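Local coordinates for alpha-L-rhamnosidase (Aspergillus terreus, PDB 6GSZ), which probably hydrolyses terminal non-reducing alpha-L-rhamnose residues in alpha-L-rhamnosides, as a calcium-binding glycosidase, at residues Gly266-Arg272 with Thr376-Ser382; Trp339-Lys345 with Gly385-Pro391; Gln38-Ile43 with Phe55-Asp61; Ala1-Ser5 with His91-Trp95. All coordinates share one frame; numbering follows the deposited sequence.

Contact 1. Residues Gly266-Arg272 with Thr376-Ser382. With CA (calcium ion), chain O.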
# COMPACT_ATOMS: atom_id res chain seq x y z
N GLY A 266 0.70 9.85 20.14
CA GLY A 266 -0.71 9.67 20.38
C GLY A 266 -1.42 11.01 20.59
O GLY A 266 -0.91 12.07 20.28
N GLU A 267 -2.63 10.91 21.11
CA GLU A 267 -3.55 12.04 21.22
C GLU A 267 -3.99 12.22 22.69
O GLU A 267 -4.41 11.25 23.34
CB GLU A 267 -4.80 11.83 20.37
CG GLU A 267 -5.82 12.94 20.56
CD GLU A 267 -6.89 13.04 19.48
OE1 GLU A 267 -6.50 12.97 18.27
OE2 GLU A 267 -8.10 13.06 19.86
N GLU A 268 -3.94 13.49 23.15
CA GLU A 268 -4.52 13.94 24.43
C GLU A 268 -5.75 14.79 24.07
O GLU A 268 -5.62 15.79 23.36
CB GLU A 268 -3.52 14.71 25.27
CG GLU A 268 -4.14 15.27 26.53
CD GLU A 268 -3.22 16.03 27.46
OE1 GLU A 268 -1.99 16.00 27.30
OE2 GLU A 268 -3.76 16.64 28.41
N TYR A 269 -6.92 14.33 24.53
CA TYR A 269 -8.20 14.97 24.24
C TYR A 269 -8.86 15.32 25.57
O TYR A 269 -9.09 14.42 26.38
CB TYR A 269 -9.06 14.00 23.43
CG TYR A 269 -10.36 14.55 22.92
CD1 TYR A 269 -11.51 14.53 23.70
CD2 TYR A 269 -10.46 15.08 21.65
CE1 TYR A 269 -12.72 15.01 23.22
CE2 TYR A 269 -11.66 15.55 21.16
CZ TYR A 269 -12.81 15.53 21.94
OH TYR A 269 -13.97 16.03 21.45
N ASP A 270 -9.27 16.57 25.71
CA ASP A 270 -9.97 17.05 26.92
C ASP A 270 -11.39 17.42 26.51
O ASP A 270 -11.61 18.51 25.99
CB ASP A 270 -9.24 18.20 27.61
CG ASP A 270 -9.88 18.60 28.93
OD1 ASP A 270 -11.02 18.12 29.22
OD2 ASP A 270 -9.21 19.41 29.64
N SER A 271 -12.34 16.51 26.76
CA SER A 271 -13.71 16.72 26.27
C SER A 271 -14.41 17.90 26.97
O SER A 271 -15.42 18.40 26.48
CB SER A 271 -14.54 15.45 26.42
OG SER A 271 -14.80 15.13 27.78
N ARG A 272 -13.85 18.37 28.09
CA ARG A 272 -14.38 19.53 28.76
C ARG A 272 -14.25 20.79 27.90
O ARG A 272 -14.94 21.80 28.14
CB ARG A 272 -13.70 19.75 30.12
CG ARG A 272 -13.93 18.62 31.10
CD ARG A 272 -13.07 18.75 32.33
NE ARG A 272 -11.65 18.69 32.02
CZ ARG A 272 -10.66 18.81 32.89
NH1 ARG A 272 -10.93 19.04 34.17
NH2 ARG A 272 -9.41 18.78 32.45
N THR A 376 0.27 6.34 23.04
CA THR A 376 -0.56 6.50 24.22
C THR A 376 -1.56 7.63 24.00
O THR A 376 -1.15 8.75 23.69
CB THR A 376 0.31 6.75 25.45
OG1 THR A 376 1.15 5.61 25.68
CG2 THR A 376 -0.48 7.03 26.70
N ASP A 377 -2.84 7.29 24.18
CA ASP A 377 -3.90 8.28 24.09
C ASP A 377 -4.47 8.54 25.48
O ASP A 377 -4.55 7.62 26.30
CB ASP A 377 -4.98 7.83 23.13
CG ASP A 377 -4.48 7.58 21.72
OD1 ASP A 377 -3.48 8.26 21.29
OD2 ASP A 377 -5.09 6.71 21.06
N HIS A 378 -4.85 9.79 25.72
CA HIS A 378 -5.50 10.20 26.96
C HIS A 378 -6.83 10.84 26.62
O HIS A 378 -6.85 11.75 25.79
CB HIS A 378 -4.66 11.21 27.74
CG HIS A 378 -3.40 10.68 28.33
ND1 HIS A 378 -2.24 10.56 27.61
CD2 HIS A 378 -3.11 10.27 29.58
CE1 HIS A 378 -1.27 10.12 28.40
NE2 HIS A 378 -1.78 9.93 29.63
N PHE A 379 -7.89 10.41 27.31
CA PHE A 379 -9.20 10.99 27.10
C PHE A 379 -9.73 11.46 28.45
O PHE A 379 -9.93 10.64 29.35
CB PHE A 379 -10.16 9.98 26.48
CG PHE A 379 -11.56 10.48 26.26
CD1 PHE A 379 -11.89 11.21 25.14
CD2 PHE A 379 -12.52 10.28 27.24
CE1 PHE A 379 -13.17 11.72 24.96
CE2 PHE A 379 -13.80 10.76 27.06
CZ PHE A 379 -14.12 11.49 25.93
N THR A 380 -9.95 12.77 28.56
CA THR A 380 -10.52 13.32 29.80
C THR A 380 -12.04 13.47 29.62
O THR A 380 -12.53 14.16 28.67
CB THR A 380 -9.87 14.61 30.24
OG1 THR A 380 -8.48 14.36 30.44
CG2 THR A 380 -10.52 15.17 31.50
N LEU A 381 -12.77 12.81 30.52
CA LEU A 381 -14.24 12.73 30.52
C LEU A 381 -14.85 14.08 30.94
O LEU A 381 -14.22 14.88 31.67
CB LEU A 381 -14.67 11.65 31.51
CG LEU A 381 -14.30 10.23 31.11
CD1 LEU A 381 -13.95 9.39 32.33
CD2 LEU A 381 -15.41 9.60 30.30
N SER A 382 -16.09 14.31 30.52
CA SER A 382 -16.81 15.55 30.83
C SER A 382 -17.92 15.34 31.88
O SER A 382 -18.42 16.34 32.39
CB SER A 382 -17.43 16.14 29.61
OG SER A 382 -18.51 15.32 29.18
CA CA O . -1.72 16.74 29.56
O HOH W 1 -6.79 14.17 28.41
O HOH W 2 -0.72 17.15 31.71
O HOH W 3 -1.85 18.97 29.00

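Contact 2. Residues Trp339-Lys345 with Gly385-Pro391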
# COMPACT_ATOMS: atom_id res chain seq x y z
N TRP A 339 -6.88 2.55 15.53
CA TRP A 339 -7.08 3.20 16.83
C TRP A 339 -8.33 2.62 17.49
O TRP A 339 -9.00 1.77 16.92
CB TRP A 339 -7.17 4.71 16.68
CG TRP A 339 -8.16 5.22 15.69
CD1 TRP A 339 -9.52 5.21 15.76
CD2 TRP A 339 -7.84 5.83 14.44
NE1 TRP A 339 -10.08 5.79 14.66
CE2 TRP A 339 -9.06 6.18 13.83
CE3 TRP A 339 -6.64 6.12 13.78
CZ2 TRP A 339 -9.11 6.88 12.64
CZ3 TRP A 339 -6.70 6.80 12.58
CH2 TRP A 339 -7.91 7.18 12.04
N LEU A 340 -8.64 3.11 18.69
CA LEU A 340 -9.86 2.70 19.40
C LEU A 340 -11.02 3.67 19.16
O LEU A 340 -10.82 4.83 18.89
CB LEU A 340 -9.59 2.67 20.91
CG LEU A 340 -8.51 1.70 21.36
CD1 LEU A 340 -8.31 1.83 22.86
CD2 LEU A 340 -8.87 0.27 20.95
N ARG A 341 -12.22 3.13 19.28
CA ARG A 341 -13.45 3.90 19.44
C ARG A 341 -14.05 3.51 20.79
O ARG A 341 -14.19 2.32 21.09
CB ARG A 341 -14.48 3.58 18.34
CG ARG A 341 -15.80 4.34 18.50
CD ARG A 341 -16.88 3.95 17.52
NE ARG A 341 -17.45 2.65 17.85
CZ ARG A 341 -18.15 1.87 17.02
NH1 ARG A 341 -18.66 0.72 17.45
NH2 ARG A 341 -18.34 2.24 15.76
N ILE A 342 -14.34 4.52 21.62
CA ILE A 342 -14.86 4.28 22.97
C ILE A 342 -16.24 4.92 23.06
O ILE A 342 -16.52 5.90 22.36
CB ILE A 342 -13.91 4.80 24.07
CG1 ILE A 342 -13.80 6.33 24.11
CG2 ILE A 342 -12.57 4.09 23.96
CD1 ILE A 342 -12.85 6.88 25.15
N ARG A 343 -17.09 4.31 23.90
CA ARG A 343 -18.37 4.83 24.26
C ARG A 343 -18.48 4.69 25.78
O ARG A 343 -18.55 3.57 26.28
CB ARG A 343 -19.47 4.07 23.53
CG ARG A 343 -19.45 4.28 22.02
CD ARG A 343 -20.23 3.31 21.17
NE ARG A 343 -20.26 3.71 19.76
CZ ARG A 343 -20.99 3.09 18.83
NH1 ARG A 343 -21.58 1.94 19.12
NH2 ARG A 343 -21.15 3.62 17.63
N VAL A 344 -18.44 5.82 26.49
CA VAL A 344 -18.14 5.76 27.89
C VAL A 344 -18.75 6.97 28.60
O VAL A 344 -18.77 8.06 28.06
CB VAL A 344 -16.62 5.70 28.11
CG1 VAL A 344 -15.91 6.93 27.53
CG2 VAL A 344 -16.26 5.49 29.57
N LYS A 345 -19.19 6.75 29.85
CA LYS A 345 -19.62 7.81 30.75
C LYS A 345 -18.76 7.74 32.02
O LYS A 345 -18.47 6.68 32.54
CB LYS A 345 -21.11 7.66 31.13
CG LYS A 345 -21.55 8.63 32.23
CD LYS A 345 -23.04 8.81 32.33
CE LYS A 345 -23.36 10.04 33.17
NZ LYS A 345 -24.75 10.02 33.67
N GLY A 385 -22.86 12.75 30.36
CA GLY A 385 -23.49 11.62 29.75
C GLY A 385 -22.49 10.73 29.02
O GLY A 385 -21.28 10.83 29.24
N VAL A 386 -23.03 9.88 28.15
CA VAL A 386 -22.23 8.92 27.43
C VAL A 386 -21.50 9.66 26.31
O VAL A 386 -22.10 10.36 25.52
CB VAL A 386 -23.10 7.80 26.86
CG1 VAL A 386 -22.28 6.85 26.00
CG2 VAL A 386 -23.79 7.05 27.99
N GLN A 387 -20.19 9.47 26.24
CA GLN A 387 -19.37 10.16 25.24
C GLN A 387 -18.82 9.12 24.25
O GLN A 387 -18.55 8.02 24.65
CB GLN A 387 -18.23 10.89 25.94
CG GLN A 387 -18.71 11.90 26.98
CD GLN A 387 -17.56 12.60 27.66
OE1 GLN A 387 -17.23 12.29 28.81
NE2 GLN A 387 -16.92 13.51 26.93
N GLU A 388 -18.69 9.50 22.98
CA GLU A 388 -18.04 8.68 21.99
C GLU A 388 -16.80 9.41 21.47
O GLU A 388 -16.86 10.61 21.20
CB GLU A 388 -18.99 8.35 20.86
CG GLU A 388 -20.15 7.51 21.30
CD GLU A 388 -21.02 7.01 20.17
OE1 GLU A 388 -21.02 7.64 19.10
OE2 GLU A 388 -21.69 5.99 20.37
N TRP A 389 -15.70 8.66 21.33
CA TRP A 389 -14.44 9.27 20.90
C TRP A 389 -13.64 8.27 20.08
O TRP A 389 -13.56 7.09 20.39
CB TRP A 389 -13.66 9.77 22.11
CG TRP A 389 -12.26 10.24 21.85
CD1 TRP A 389 -11.87 11.50 21.47
CD2 TRP A 389 -11.05 9.47 21.93
NE1 TRP A 389 -10.51 11.57 21.34
CE2 TRP A 389 -9.98 10.33 21.60
CE3 TRP A 389 -10.78 8.12 22.19
CZ2 TRP A 389 -8.66 9.89 21.60
CZ3 TRP A 389 -9.47 7.68 22.18
CH2 TRP A 389 -8.43 8.56 21.89
N GLU A 390 -12.96 8.87 19.10
CA GLU A 390 -11.85 8.27 18.39
C GLU A 390 -10.82 9.38 18.23
O GLU A 390 -11.20 10.56 18.08
CB GLU A 390 -12.21 7.78 16.98
CG GLU A 390 -13.15 6.61 16.94
CD GLU A 390 -13.61 6.16 15.56
OE1 GLU A 390 -12.88 6.36 14.53
OE2 GLU A 390 -14.70 5.58 15.52
N PRO A 391 -9.51 9.06 18.24
CA PRO A 391 -8.51 10.09 17.96
C PRO A 391 -8.62 10.57 16.52
O PRO A 391 -9.17 9.84 15.65
CB PRO A 391 -7.17 9.42 18.25
CG PRO A 391 -7.48 7.93 18.00
CD PRO A 391 -8.93 7.72 18.41

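Contact 3. Residues Gln38-Ile43 with Phe55-Asp61. With CA (calcium ion), chain I.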
# COMPACT_ATOMS: atom_id res chain seq x y z
N GLN A 38 -13.65 -9.97 -26.83
CA GLN A 38 -14.34 -8.79 -27.31
C GLN A 38 -13.89 -8.44 -28.75
O GLN A 38 -12.70 -8.49 -29.05
CB GLN A 38 -13.96 -7.64 -26.36
CG GLN A 38 -14.61 -6.30 -26.72
CD GLN A 38 -14.17 -5.23 -25.77
OE1 GLN A 38 -14.69 -5.14 -24.65
NE2 GLN A 38 -13.24 -4.40 -26.26
N ARG A 39 -14.85 -8.05 -29.60
CA ARG A 39 -14.49 -7.47 -30.88
C ARG A 39 -14.73 -5.96 -30.95
O ARG A 39 -14.09 -5.29 -31.77
CB ARG A 39 -15.18 -8.18 -32.04
CG ARG A 39 -16.69 -8.03 -32.06
CD ARG A 39 -17.28 -8.62 -33.35
NE ARG A 39 -16.55 -8.19 -34.54
CZ ARG A 39 -15.70 -8.95 -35.27
NH1 ARG A 39 -15.50 -10.24 -35.01
NH2 ARG A 39 -15.06 -8.38 -36.27
N ALA A 40 -15.61 -5.42 -30.09
CA ALA A 40 -15.94 -4.00 -30.19
C ALA A 40 -16.55 -3.56 -28.87
O ALA A 40 -16.96 -4.38 -28.06
CB ALA A 40 -16.92 -3.72 -31.31
N TYR A 41 -16.59 -2.25 -28.68
CA TYR A 41 -17.25 -1.66 -27.51
C TYR A 41 -17.93 -0.36 -27.94
O TYR A 41 -17.58 0.26 -28.93
CB TYR A 41 -16.29 -1.45 -26.35
CG TYR A 41 -15.15 -0.51 -26.61
CD1 TYR A 41 -15.32 0.87 -26.49
CD2 TYR A 41 -13.87 -0.97 -26.86
CE1 TYR A 41 -14.27 1.75 -26.66
CE2 TYR A 41 -12.81 -0.10 -27.01
CZ TYR A 41 -12.99 1.27 -26.86
OH TYR A 41 -11.90 2.12 -27.02
N GLU A 42 -18.87 0.04 -27.09
CA GLU A 42 -19.52 1.34 -27.16
C GLU A 42 -19.39 2.01 -25.79
O GLU A 42 -19.66 1.38 -24.77
CB GLU A 42 -20.99 1.22 -27.60
CG GLU A 42 -21.11 0.93 -29.08
CD GLU A 42 -22.54 0.79 -29.57
OE1 GLU A 42 -23.45 0.76 -28.73
OE2 GLU A 42 -22.71 0.64 -30.81
N ILE A 43 -18.99 3.27 -25.83
CA ILE A 43 -18.96 4.13 -24.62
C ILE A 43 -19.97 5.26 -24.84
O ILE A 43 -19.86 6.01 -25.80
CB ILE A 43 -17.56 4.69 -24.34
CG1 ILE A 43 -16.52 3.60 -24.18
CG2 ILE A 43 -17.64 5.58 -23.09
CD1 ILE A 43 -15.08 4.07 -23.98
N PHE A 55 -19.92 6.38 -28.67
CA PHE A 55 -18.71 6.20 -29.45
C PHE A 55 -18.42 4.71 -29.57
O PHE A 55 -18.26 3.99 -28.56
CB PHE A 55 -17.54 6.87 -28.73
CG PHE A 55 -17.74 8.35 -28.54
CD1 PHE A 55 -17.44 9.24 -29.56
CD2 PHE A 55 -18.25 8.85 -27.35
CE1 PHE A 55 -17.64 10.60 -29.40
CE2 PHE A 55 -18.44 10.20 -27.18
CZ PHE A 55 -18.12 11.08 -28.19
N ARG A 56 -18.38 4.21 -30.79
CA ARG A 56 -18.08 2.77 -31.05
C ARG A 56 -16.64 2.63 -31.52
O ARG A 56 -16.15 3.41 -32.34
CB ARG A 56 -19.00 2.20 -32.14
CG ARG A 56 -18.82 0.70 -32.35
CD ARG A 56 -19.83 -0.02 -33.23
NE ARG A 56 -19.54 -1.46 -33.29
CZ ARG A 56 -20.35 -2.43 -32.85
NH1 ARG A 56 -21.44 -2.14 -32.14
NH2 ARG A 56 -20.11 -3.69 -33.16
N SER A 57 -15.97 1.61 -30.98
CA SER A 57 -14.62 1.21 -31.37
C SER A 57 -14.63 -0.26 -31.74
O SER A 57 -15.10 -1.06 -30.97
CB SER A 57 -13.64 1.39 -30.24
OG SER A 57 -13.43 2.76 -29.93
N GLU A 58 -14.04 -0.57 -32.90
CA GLU A 58 -13.61 -1.94 -33.24
C GLU A 58 -12.29 -2.15 -32.51
O GLU A 58 -11.32 -1.45 -32.83
CB GLU A 58 -13.44 -2.07 -34.74
CG GLU A 58 -13.28 -3.47 -35.22
CD GLU A 58 -14.51 -4.35 -35.16
OE1 GLU A 58 -15.66 -3.81 -34.94
OE2 GLU A 58 -14.31 -5.60 -35.39
N SER A 59 -12.33 -2.96 -31.46
CA SER A 59 -11.21 -3.14 -30.57
C SER A 59 -11.49 -4.31 -29.64
O SER A 59 -12.60 -4.40 -29.10
CB SER A 59 -11.00 -1.90 -29.73
OG SER A 59 -9.96 -2.11 -28.77
N SER A 60 -10.45 -5.12 -29.37
CA SER A 60 -10.56 -6.13 -28.34
C SER A 60 -10.15 -5.59 -26.97
O SER A 60 -10.24 -6.32 -26.03
CB SER A 60 -9.73 -7.32 -28.66
OG SER A 60 -8.35 -7.03 -28.48
N ASP A 61 -9.69 -4.34 -26.89
CA ASP A 61 -9.15 -3.83 -25.61
C ASP A 61 -10.28 -3.41 -24.65
O ASP A 61 -11.22 -2.70 -25.05
CB ASP A 61 -8.24 -2.65 -25.87
CG ASP A 61 -7.24 -2.31 -24.78
OD1 ASP A 61 -7.14 -3.04 -23.79
OD2 ASP A 61 -6.53 -1.37 -24.95
CA CA I . -5.19 -1.79 -22.95
O HOH W 4 -12.22 -6.18 -33.42
O HOH W 5 -18.00 -5.16 -34.78
O HOH W 6 -10.44 2.17 -29.39
O HOH W 7 -4.55 0.52 -23.44
O HOH W 8 -3.56 -1.47 -21.16
O HOH W 9 -4.79 -4.04 -22.23
O HOH W 10 -3.48 -2.47 -24.50

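Contact 4. Residues Ala1-Ser5 with His91-Trp95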
# COMPACT_ATOMS: atom_id res chain seq x y z
N ALA A 1 -24.72 -14.92 -18.13
CA ALA A 1 -23.54 -15.48 -18.82
C ALA A 1 -22.49 -14.38 -19.00
O ALA A 1 -21.31 -14.73 -18.96
CB ALA A 1 -23.91 -16.15 -20.14
N LEU A 2 -22.87 -13.10 -19.23
CA LEU A 2 -21.86 -12.06 -19.41
C LEU A 2 -22.38 -10.65 -19.15
O LEU A 2 -23.31 -10.17 -19.80
CB LEU A 2 -21.31 -12.12 -20.83
CG LEU A 2 -20.17 -11.14 -21.10
CD1 LEU A 2 -18.96 -11.46 -20.25
CD2 LEU A 2 -19.83 -11.14 -22.57
N SER A 3 -21.68 -9.93 -18.26
CA SER A 3 -21.99 -8.53 -17.99
C SER A 3 -20.72 -7.76 -17.65
O SER A 3 -19.66 -8.35 -17.34
CB SER A 3 -23.00 -8.37 -16.87
OG SER A 3 -22.46 -8.80 -15.63
N ILE A 4 -20.86 -6.44 -17.63
CA ILE A 4 -19.79 -5.55 -17.14
C ILE A 4 -20.06 -5.25 -15.66
O ILE A 4 -21.13 -4.75 -15.32
CB ILE A 4 -19.69 -4.27 -17.98
CG1 ILE A 4 -19.13 -4.60 -19.37
CG2 ILE A 4 -18.83 -3.23 -17.26
CD1 ILE A 4 -19.20 -3.46 -20.36
N SER A 5 -19.07 -5.58 -14.81
CA SER A 5 -19.21 -5.46 -13.37
C SER A 5 -18.68 -4.13 -12.84
O SER A 5 -19.06 -3.77 -11.73
CB SER A 5 -18.53 -6.58 -12.65
OG SER A 5 -17.17 -6.67 -13.03
N HIS A 91 -22.53 -13.36 -28.05
CA HIS A 91 -22.68 -12.90 -26.65
C HIS A 91 -22.18 -11.45 -26.51
O HIS A 91 -20.97 -11.18 -26.61
CB HIS A 91 -21.93 -13.78 -25.66
CG HIS A 91 -22.40 -15.18 -25.55
ND1 HIS A 91 -21.81 -16.21 -26.25
CD2 HIS A 91 -23.38 -15.72 -24.78
CE1 HIS A 91 -22.42 -17.35 -25.95
NE2 HIS A 91 -23.39 -17.07 -25.04
N ASP A 92 -23.11 -10.52 -26.30
CA ASP A 92 -22.82 -9.10 -26.02
C ASP A 92 -23.30 -8.77 -24.61
O ASP A 92 -24.23 -9.42 -24.10
CB ASP A 92 -23.57 -8.19 -27.00
CG ASP A 92 -23.28 -8.47 -28.47
OD1 ASP A 92 -22.16 -8.92 -28.76
OD2 ASP A 92 -24.18 -8.23 -29.30
N THR A 93 -22.66 -7.79 -23.96
CA THR A 93 -23.11 -7.35 -22.65
C THR A 93 -24.28 -6.39 -22.77
O THR A 93 -24.39 -5.63 -23.74
CB THR A 93 -21.99 -6.68 -21.83
OG1 THR A 93 -21.78 -5.35 -22.33
CG2 THR A 93 -20.71 -7.49 -21.83
N PRO A 94 -25.16 -6.35 -21.75
CA PRO A 94 -26.00 -5.18 -21.55
C PRO A 94 -25.12 -3.94 -21.29
O PRO A 94 -23.93 -4.04 -20.99
CB PRO A 94 -26.81 -5.51 -20.29
CG PRO A 94 -26.66 -7.00 -20.07
CD PRO A 94 -25.33 -7.36 -20.69
N TRP A 95 -25.74 -2.76 -21.37
CA TRP A 95 -25.07 -1.56 -20.87
C TRP A 95 -24.73 -1.74 -19.40
O TRP A 95 -25.53 -2.27 -18.62
CB TRP A 95 -25.97 -0.34 -21.03
CG TRP A 95 -26.11 0.17 -22.42
CD1 TRP A 95 -27.22 0.10 -23.21
CD2 TRP A 95 -25.14 0.94 -23.16
NE1 TRP A 95 -26.99 0.74 -24.40
CE2 TRP A 95 -25.72 1.26 -24.40
CE3 TRP A 95 -23.84 1.36 -22.91
CZ2 TRP A 95 -25.03 1.98 -25.38
CZ3 TRP A 95 -23.17 2.08 -23.87
CH2 TRP A 95 -23.75 2.40 -25.08
O HOH W 11 -24.78 -11.07 -21.92
O HOH W 12 -23.27 -5.18 -18.51

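Contact 1. Residues Gly266-Arg272 with Thr376-Ser382
The rings of Tyr269 and Phe379 lie rim to rim, with planes only 8° apart and centroids separated by 5.6 Å, too far displaced for either to cover the other's face. Their closest atoms are Tyr269 CD1 and Phe379 CE1 at 3.5 Å, while Leu381 CD2 sits in plane at another edge of the Phe379 ring. Trp389 packs against both rings. A third flat group, the Arg272 guanidinium, has Thr380 CG2 over one face, 3.7 Å from Arg272 NE, and the Asp270 carboxylate at its edge.

The motif beneath is a parallel beta pair in a mixed sheet, 266-270 alongside 376-380 with directions 6° apart. Backbone bonds zigzag from His378 N to Glu267 O, from Tyr269 N to His378 O and from Thr380 N to Tyr269 O. Where the ladder begins, a side chain replaces a carbonyl: Glu267 N donates to Asp377 OD1 at 2.8 Å, on the anti side of the carboxylate, whose OD2 is held by His396. Where it ends, Asp270 OD1 accepts from Arg272 N in an Asx turn and from Arg272 NE, a side-on grip completed by Arg272 NH2 on Asp270 OD2.

On the face bearing Glu268, its extended chain holds a calcium ion through both carboxylate oxygens, with two waters as further ligands. Ser271 closes the contact by donating twice to one carbonyl. With OG turned between the backbone N and the carbonyl carbon (chi1 68°), Ser271 OG reaches a lone pair of Thr380 O at 2.6 Å, and Ser271 N reaches the same Thr380 O at 3.0 Å.

Contact 2. Residues Trp339-Lys345 with Gly385-Pro391
Ile342 and Trp389 form a hydrogen-bonded antiparallel pair, as do Val344 and Gln387, with Arg343 and Glu388 as the non-hydrogen-bonded pair between them; the strand axes run 172° apart in direction and approach to 4.8 Å. Strand 387-389 is the outermost of a four-stranded antiparallel sheet in the concanavalin-like domain, and 339-344 is its inner neighbour. The ladder comprises four backbone bonds, the shortest from Gln387 N to Val344 O at 2.7 Å.

The side chains separate by face. On the side of Ile342, its CD1 approaches Trp389 CE3 obliquely at 3.8 Å, and Trp389 NE1 donates to Glu267. On the face of Arg343, the modelled conformers place Arg343 NE 2.8 Å from Glu388 OE2 in a salt bridge; because both residues have alternate conformers, this pairing may not be permanent.

Beyond the ladder, Pro391 presses its ring against the root of the Trp339 side chain, Pro391 CG lying 3.5 Å from Trp339 CB, and its carbonyl oxygen lies over one indole face. Leu340 O, buried here, finds no polar partner in the model. Glu390 divides its carboxylate: OE2 forms a salt bridge with Arg311 and lies beside the aliphatic part of Arg341, while OE1 accepts a hydrogen bond from the indole N-H. That Trp339 NE1 to Glu390 OE1 bond, 2.9 Å and 167° at the hydrogen, lies in the indole plane but arrives from above the carboxylate plane.

Contact 3. Residues Gln38-Ile43 with Phe55-Asp61
Gln38 reaches across to 55-61 with a fully extended side chain, CG anti to the backbone N (chi1 -180°), and can be followed atom by atom. Its CB passes Ser60 O at 4.0 Å, and its CG passes Ser59 O at 3.6 Å. At the tip, both N-H groups of the amide are used: Gln38 NE2 donates to Ser59 O at 2.9 Å, and the same NE2 donates to Asp61 O at 2.9 Å. NE2 stands above the plane of both carbonyls, and Ser59 O lies nearly in the Gln38 amide plane. Gln38 OE1 accepts from Trp27 NE1 and also bonds Ser84 OG, so both ends of the amide are fixed and its rotation is determined.

Further along, Tyr41 turns one ring face to Ser57, whose CB stands 3.7 Å from the ring centroid in a CH-pi contact. In the modelled conformer of Ser57, water 6 links Tyr41 OH with Ser57 OG. On the face carrying Ala40, the Arg56 guanidinium lies with Ala40 CB over one face and Glu42 OE2 near its edge; the Arg56 NH1 to Glu42 OE2 salt bridge is long and weak, 3.3 Å. Glu42 OE1 has a second charge partner in Arg83.

Past the strand end, Ser59 OG accepts from Asp61 N in an ST turn. Asp61 then chelates a calcium ion through both carboxylate oxygens, with four waters and Val63 O completing the site. The paired strands form a beta hairpin of the immunoglobulin-like N-terminal domain, with a classic beta bulge where Arg39 and Ala40 both face Phe85 on the adjoining strand.

Contact 4. Residues Ala1-Ser5 with His91-Trp95
Leu2, Ile4 and Thr93 carry the van der Waals part of this contact, which buries only 303 Å² in total. The methyl of Thr93 meets the branch point of Leu2, with Thr93 CG2 and Leu2 CG 3.8 Å apart; Leu2 CD2 approaches the same methyl equally closely. Ile4 comes at about a right angle to Thr93, its methyl CD1 packing 3.8 Å from the hydroxyl oxygen Thr93 OG1. The threonine thus shows a different branch to each partner: CG2 lies anti to the carbonyl carbon and touches mainly Leu2, while OG1 (chi1 76°) faces the isoleucine. Pro94 adds a further van der Waals contact, with its CD 3.6 Å from Leu2 O.

Polar linkage across the contact is through water, as no direct hydrogen bond joins the two segments. Water 11 donates to Leu2 O at 2.7 Å and to Asp92 O at 2.8 Å, bridging two carbonyls that cannot bond each other. Water 12 accepts from Ile4 N at 2.9 Å and donates to Pro94 O, so the two backbones are linked through the water.

Within 91-95, Thr93 OG1 donates to Pro94 O at 2.9 Å, from above the carbonyl plane, so that oxygen serves both the hydroxyl and water 12. Thr93 OG1 also accepts from Ser84 N.

In the immunoglobulin-like domain, 91-95 belongs to the connection between strands 78-86 and 99-103, and lies beside the start of strand 3-9. That strand pairs with 25-30 on its own account, Ser3 bonding Asp30, while Ile4 reaches Val82 of strand 78-86 and Trp27 of strand 25-30.

The four contacts form two separate groups. Contacts 3 and 4, with centres 13 Å apart, belong to the immunoglobulin-like N-terminal region and touch where Trp95 packs on Glu42; contact 4 brings together the two ends of a chain stretch that includes all of contact 3. Contacts 1 and 2 come later, their centres 10 Å apart, and their segments alternate along the chain: 266-272, 339-345, 376-382, 385-391. Strands 376-380 and 387-389 are consecutive but enter different sheets; each contact pairs strands within one sheet, and the two sheets pack together where Trp389 and Gln387 meet contact 1. Between the groups, centres lie about 47 to 57 Å apart without touching, marking separately packed modules of one long chain.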